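Local coordinates for spindle assembly abnormal protein 6 (Caenorhabditis elegans, PDB 4G79), which forms the central scaffold of centrioles, its homodimers assembling into the cartwheel that imposes ninefold symmetry, and is required for centrosome duplication, at residues Ser5-Leu19 against Lys30-Arg44. Numbering follows the deposited sequence.
Sequences SKIALFDQTLIASLL and KAYKTKVKLKISEQR
Paired backbone bonds join Gln12 to Leu38, Leu14 to Val36 and Ala16 to Thr34 in an antiparallel ladder running from Ile7-Glu42 to Leu18-Tyr32. Near its start Leu9 N (2.8 Å) and Phe10 N (3.0 Å) both donate to Ile40 O, so one carbonyl serves two amides in a classic beta bulge. Beyond the ladder, Ser5 OG accepts a nearly straight bond from Arg44 N (2.9 Å).

The face bearing Phe10, Leu14, Val36, Leu38 and Ile40 turns inward, toward helix 92-102 and strand 106-111, so apolar residues suit it. Phe10, with CG anti to the backbone N (chi1 -179°), brings CE1 to Leu38 CD2 (4.0 Å), while its side chain also meets Ile97, Leu100 and Leu101. Leu14 CD1 also touches Leu38 CD2 (3.9 Å).

The opposite face is mixed; Asp11, Lys37 and Lys39 gather there beside Thr13. The flexible chain of Lys37 bends at chi3 and chi4, carrying NZ to the syn side of Asp11 OD1 (2.9 Å), 35° out of the carboxylate plane. A methionine here would probably leave that carboxylate without its salt-bridge mate.

The long, twisted beta hairpin belongs to the SAS-6 N-terminal domain, the globular part linking homodimers into the centriole's central scaffold.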
# COMPACT_ATOMS: atom_id res chain seq x y z
N SER A 5 -16.01 -29.25 10.51
CA SER A 5 -14.96 -28.50 11.20
C SER A 5 -15.13 -26.99 10.99
O SER A 5 -14.42 -26.20 11.62
CB SER A 5 -13.59 -28.93 10.69
OG SER A 5 -13.32 -28.37 9.42
N LYS A 6 -16.03 -26.61 10.08
CA LYS A 6 -16.24 -25.21 9.69
C LYS A 6 -16.80 -24.33 10.82
O LYS A 6 -17.83 -24.64 11.42
CB LYS A 6 -17.15 -25.13 8.45
CG LYS A 6 -16.91 -23.89 7.59
CD LYS A 6 -17.83 -23.85 6.36
CE LYS A 6 -17.24 -23.03 5.24
NZ LYS A 6 -18.21 -22.74 4.16
N ILE A 7 -16.11 -23.22 11.09
CA ILE A 7 -16.50 -22.22 12.08
C ILE A 7 -16.71 -20.88 11.34
O ILE A 7 -15.75 -20.33 10.79
CB ILE A 7 -15.48 -22.07 13.24
CG1 ILE A 7 -15.32 -23.40 14.03
CG2 ILE A 7 -15.85 -20.90 14.16
CD1 ILE A 7 -13.90 -23.62 14.63
N ALA A 8 -17.95 -20.36 11.37
CA ALA A 8 -18.28 -19.08 10.73
C ALA A 8 -17.67 -17.95 11.54
O ALA A 8 -17.78 -17.94 12.77
CB ALA A 8 -19.79 -18.92 10.63
N LEU A 9 -16.94 -17.04 10.87
CA LEU A 9 -16.28 -15.94 11.58
C LEU A 9 -16.90 -14.61 11.23
O LEU A 9 -16.88 -13.70 12.04
CB LEU A 9 -14.78 -15.90 11.27
CG LEU A 9 -13.93 -17.15 11.60
CD1 LEU A 9 -12.52 -16.97 11.05
CD2 LEU A 9 -13.83 -17.40 13.10
N PHE A 10 -17.46 -14.50 10.02
CA PHE A 10 -18.05 -13.28 9.50
C PHE A 10 -19.02 -13.64 8.41
O PHE A 10 -18.73 -14.50 7.58
CB PHE A 10 -16.92 -12.37 8.95
CG PHE A 10 -17.34 -11.03 8.39
CD1 PHE A 10 -17.70 -10.90 7.05
CD2 PHE A 10 -17.26 -9.87 9.16
CE1 PHE A 10 -18.07 -9.65 6.52
CE2 PHE A 10 -17.57 -8.61 8.61
CZ PHE A 10 -17.98 -8.51 7.29
N ASP A 11 -20.19 -12.98 8.41
CA ASP A 11 -21.22 -13.15 7.39
C ASP A 11 -22.01 -11.87 7.28
O ASP A 11 -22.91 -11.64 8.08
CB ASP A 11 -22.14 -14.34 7.71
CG ASP A 11 -23.08 -14.75 6.59
OD1 ASP A 11 -23.31 -13.93 5.67
OD2 ASP A 11 -23.56 -15.90 6.61
N GLN A 12 -21.64 -11.00 6.34
CA GLN A 12 -22.35 -9.74 6.18
C GLN A 12 -22.54 -9.38 4.74
O GLN A 12 -21.71 -9.71 3.91
CB GLN A 12 -21.56 -8.59 6.84
CG GLN A 12 -21.22 -8.76 8.33
CD GLN A 12 -22.36 -8.47 9.25
OE1 GLN A 12 -23.33 -7.78 8.90
NE2 GLN A 12 -22.26 -8.98 10.47
N THR A 13 -23.61 -8.62 4.46
CA THR A 13 -23.84 -8.01 3.18
C THR A 13 -23.11 -6.68 3.21
O THR A 13 -23.31 -5.88 4.14
CB THR A 13 -25.34 -7.88 2.88
OG1 THR A 13 -25.91 -9.20 2.82
CG2 THR A 13 -25.59 -7.14 1.59
N LEU A 14 -22.25 -6.44 2.23
CA LEU A 14 -21.48 -5.22 2.16
C LEU A 14 -21.68 -4.57 0.82
O LEU A 14 -22.08 -5.26 -0.12
CB LEU A 14 -19.98 -5.54 2.35
CG LEU A 14 -19.55 -6.22 3.67
CD1 LEU A 14 -18.12 -6.75 3.57
CD2 LEU A 14 -19.71 -5.27 4.86
N ILE A 15 -21.36 -3.27 0.70
CA ILE A 15 -21.40 -2.55 -0.57
C ILE A 15 -20.03 -2.67 -1.18
O ILE A 15 -19.05 -2.37 -0.51
CB ILE A 15 -21.85 -1.05 -0.44
CG1 ILE A 15 -23.18 -0.84 0.35
CG2 ILE A 15 -21.85 -0.32 -1.78
CD1 ILE A 15 -24.32 -1.73 0.08
N ALA A 16 -19.93 -3.07 -2.44
CA ALA A 16 -18.68 -3.17 -3.17
C ALA A 16 -18.74 -2.49 -4.51
O ALA A 16 -19.83 -2.33 -5.08
CB ALA A 16 -18.33 -4.63 -3.38
N SER A 17 -17.57 -2.12 -5.07
CA SER A 17 -17.55 -1.61 -6.43
C SER A 17 -17.23 -2.80 -7.32
O SER A 17 -16.22 -3.47 -7.11
CB SER A 17 -16.53 -0.49 -6.62
OG SER A 17 -16.97 0.71 -6.00
N LEU A 18 -18.10 -3.11 -8.27
CA LEU A 18 -17.85 -4.23 -9.16
C LEU A 18 -17.40 -3.70 -10.51
O LEU A 18 -18.11 -2.90 -11.13
CB LEU A 18 -19.09 -5.14 -9.29
CG LEU A 18 -19.01 -6.34 -10.27
CD1 LEU A 18 -18.04 -7.39 -9.80
CD2 LEU A 18 -20.38 -7.00 -10.43
N LEU A 19 -16.21 -4.14 -10.93
CA LEU A 19 -15.65 -3.76 -12.23
C LEU A 19 -15.65 -4.98 -13.11
O LEU A 19 -15.19 -6.04 -12.70
CB LEU A 19 -14.22 -3.18 -12.10
CG LEU A 19 -13.91 -2.23 -10.92
CD1 LEU A 19 -12.43 -1.97 -10.82
CD2 LEU A 19 -14.66 -0.92 -11.04
N LYS A 30 -16.88 -1.62 -17.04
CA LYS A 30 -18.10 -0.96 -16.61
C LYS A 30 -18.13 -1.12 -15.09
O LYS A 30 -17.73 -2.16 -14.57
CB LYS A 30 -19.37 -1.46 -17.31
CG LYS A 30 -19.66 -2.94 -17.24
CD LYS A 30 -21.00 -3.23 -17.90
CE LYS A 30 -21.28 -4.71 -17.99
NZ LYS A 30 -22.64 -4.99 -18.51
N ALA A 31 -18.53 -0.07 -14.38
CA ALA A 31 -18.49 -0.10 -12.93
C ALA A 31 -19.84 0.15 -12.32
O ALA A 31 -20.54 1.08 -12.69
CB ALA A 31 -17.51 0.95 -12.42
N TYR A 32 -20.17 -0.65 -11.32
CA TYR A 32 -21.38 -0.52 -10.54
C TYR A 32 -21.12 -0.79 -9.09
O TYR A 32 -20.42 -1.75 -8.76
CB TYR A 32 -22.45 -1.52 -11.00
CG TYR A 32 -22.95 -1.29 -12.41
CD1 TYR A 32 -23.68 -0.16 -12.74
CD2 TYR A 32 -22.74 -2.25 -13.40
CE1 TYR A 32 -24.17 0.03 -14.03
CE2 TYR A 32 -23.22 -2.06 -14.70
CZ TYR A 32 -23.96 -0.93 -15.00
OH TYR A 32 -24.44 -0.75 -16.27
N LYS A 33 -21.80 -0.04 -8.21
CA LYS A 33 -21.82 -0.39 -6.79
C LYS A 33 -22.81 -1.53 -6.68
O LYS A 33 -23.84 -1.52 -7.37
CB LYS A 33 -22.25 0.79 -5.90
CG LYS A 33 -21.33 2.00 -5.95
CD LYS A 33 -20.14 1.81 -5.04
CE LYS A 33 -19.24 3.03 -4.99
NZ LYS A 33 -19.80 4.08 -4.10
N THR A 34 -22.50 -2.54 -5.87
CA THR A 34 -23.38 -3.69 -5.69
C THR A 34 -23.28 -4.22 -4.26
O THR A 34 -22.21 -4.16 -3.65
CB THR A 34 -23.04 -4.83 -6.71
OG1 THR A 34 -23.95 -5.93 -6.49
CG2 THR A 34 -21.59 -5.36 -6.57
N LYS A 35 -24.41 -4.70 -3.73
CA LYS A 35 -24.39 -5.39 -2.45
C LYS A 35 -23.83 -6.77 -2.72
O LYS A 35 -24.21 -7.43 -3.70
CB LYS A 35 -25.79 -5.47 -1.82
CG LYS A 35 -26.36 -4.14 -1.36
CD LYS A 35 -27.76 -4.29 -0.78
CE LYS A 35 -28.49 -2.97 -0.63
NZ LYS A 35 -29.01 -2.46 -1.93
N VAL A 36 -22.91 -7.22 -1.87
CA VAL A 36 -22.27 -8.54 -1.99
C VAL A 36 -22.29 -9.20 -0.62
O VAL A 36 -22.11 -8.52 0.39
CB VAL A 36 -20.82 -8.42 -2.55
CG1 VAL A 36 -20.05 -9.74 -2.45
CG2 VAL A 36 -20.81 -7.93 -3.99
N LYS A 37 -22.49 -10.52 -0.57
CA LYS A 37 -22.43 -11.20 0.73
C LYS A 37 -21.03 -11.77 0.86
O LYS A 37 -20.58 -12.53 -0.00
CB LYS A 37 -23.51 -12.29 0.90
CG LYS A 37 -23.41 -13.04 2.25
CD LYS A 37 -24.67 -13.86 2.55
CE LYS A 37 -25.81 -13.06 3.15
NZ LYS A 37 -25.48 -12.48 4.49
N LEU A 38 -20.34 -11.38 1.93
CA LEU A 38 -19.00 -11.87 2.21
C LEU A 38 -19.05 -12.75 3.43
O LEU A 38 -19.58 -12.34 4.47
CB LEU A 38 -18.01 -10.71 2.44
CG LEU A 38 -16.59 -11.12 2.99
CD1 LEU A 38 -15.84 -12.03 1.98
CD2 LEU A 38 -15.75 -9.90 3.33
N LYS A 39 -18.51 -13.95 3.30
CA LYS A 39 -18.40 -14.90 4.41
C LYS A 39 -16.96 -15.24 4.62
O LYS A 39 -16.25 -15.54 3.66
CB LYS A 39 -19.19 -16.20 4.15
CG LYS A 39 -20.67 -16.00 3.88
CD LYS A 39 -21.33 -17.38 3.62
CE LYS A 39 -22.81 -17.30 3.39
NZ LYS A 39 -23.38 -18.63 3.01
N ILE A 40 -16.53 -15.24 5.89
CA ILE A 40 -15.17 -15.65 6.29
C ILE A 40 -15.36 -16.74 7.31
O ILE A 40 -16.17 -16.59 8.23
CB ILE A 40 -14.27 -14.50 6.81
CG1 ILE A 40 -14.22 -13.31 5.80
CG2 ILE A 40 -12.84 -15.02 7.12
CD1 ILE A 40 -13.61 -11.91 6.48
N SER A 41 -14.66 -17.85 7.11
CA SER A 41 -14.73 -18.97 8.05
C SER A 41 -13.38 -19.62 8.21
O SER A 41 -12.47 -19.35 7.43
CB SER A 41 -15.76 -19.99 7.53
OG SER A 41 -15.40 -20.48 6.25
N GLU A 42 -13.21 -20.44 9.27
CA GLU A 42 -12.02 -21.24 9.45
C GLU A 42 -12.45 -22.68 9.37
O GLU A 42 -13.59 -23.02 9.76
CB GLU A 42 -11.24 -20.94 10.75
CG GLU A 42 -11.92 -21.39 12.02
CD GLU A 42 -11.11 -21.08 13.25
OE1 GLU A 42 -11.29 -19.96 13.79
OE2 GLU A 42 -10.33 -21.94 13.71
N GLN A 43 -11.59 -23.52 8.81
CA GLN A 43 -11.90 -24.95 8.67
C GLN A 43 -10.65 -25.76 8.65
O GLN A 43 -9.55 -25.25 8.45
CB GLN A 43 -12.72 -25.22 7.38
CG GLN A 43 -11.96 -24.92 6.07
CD GLN A 43 -12.84 -24.98 4.85
OE1 GLN A 43 -14.04 -24.74 4.93
NE2 GLN A 43 -12.26 -25.23 3.69
N ARG A 44 -10.83 -27.06 8.83
CA ARG A 44 -9.74 -28.01 8.81
C ARG A 44 -9.63 -28.58 7.39
O ARG A 44 -10.63 -29.07 6.84
CB ARG A 44 -10.01 -29.10 9.87
CG ARG A 44 -8.89 -30.09 10.11
CD ARG A 44 -9.28 -31.09 11.18
NE ARG A 44 -8.35 -32.22 11.25
CZ ARG A 44 -7.54 -32.48 12.28
NH1 ARG A 44 -7.52 -31.68 13.33
NH2 ARG A 44 -6.75 -33.54 12.25
O HOH W 1 -19.61 -3.96 -13.17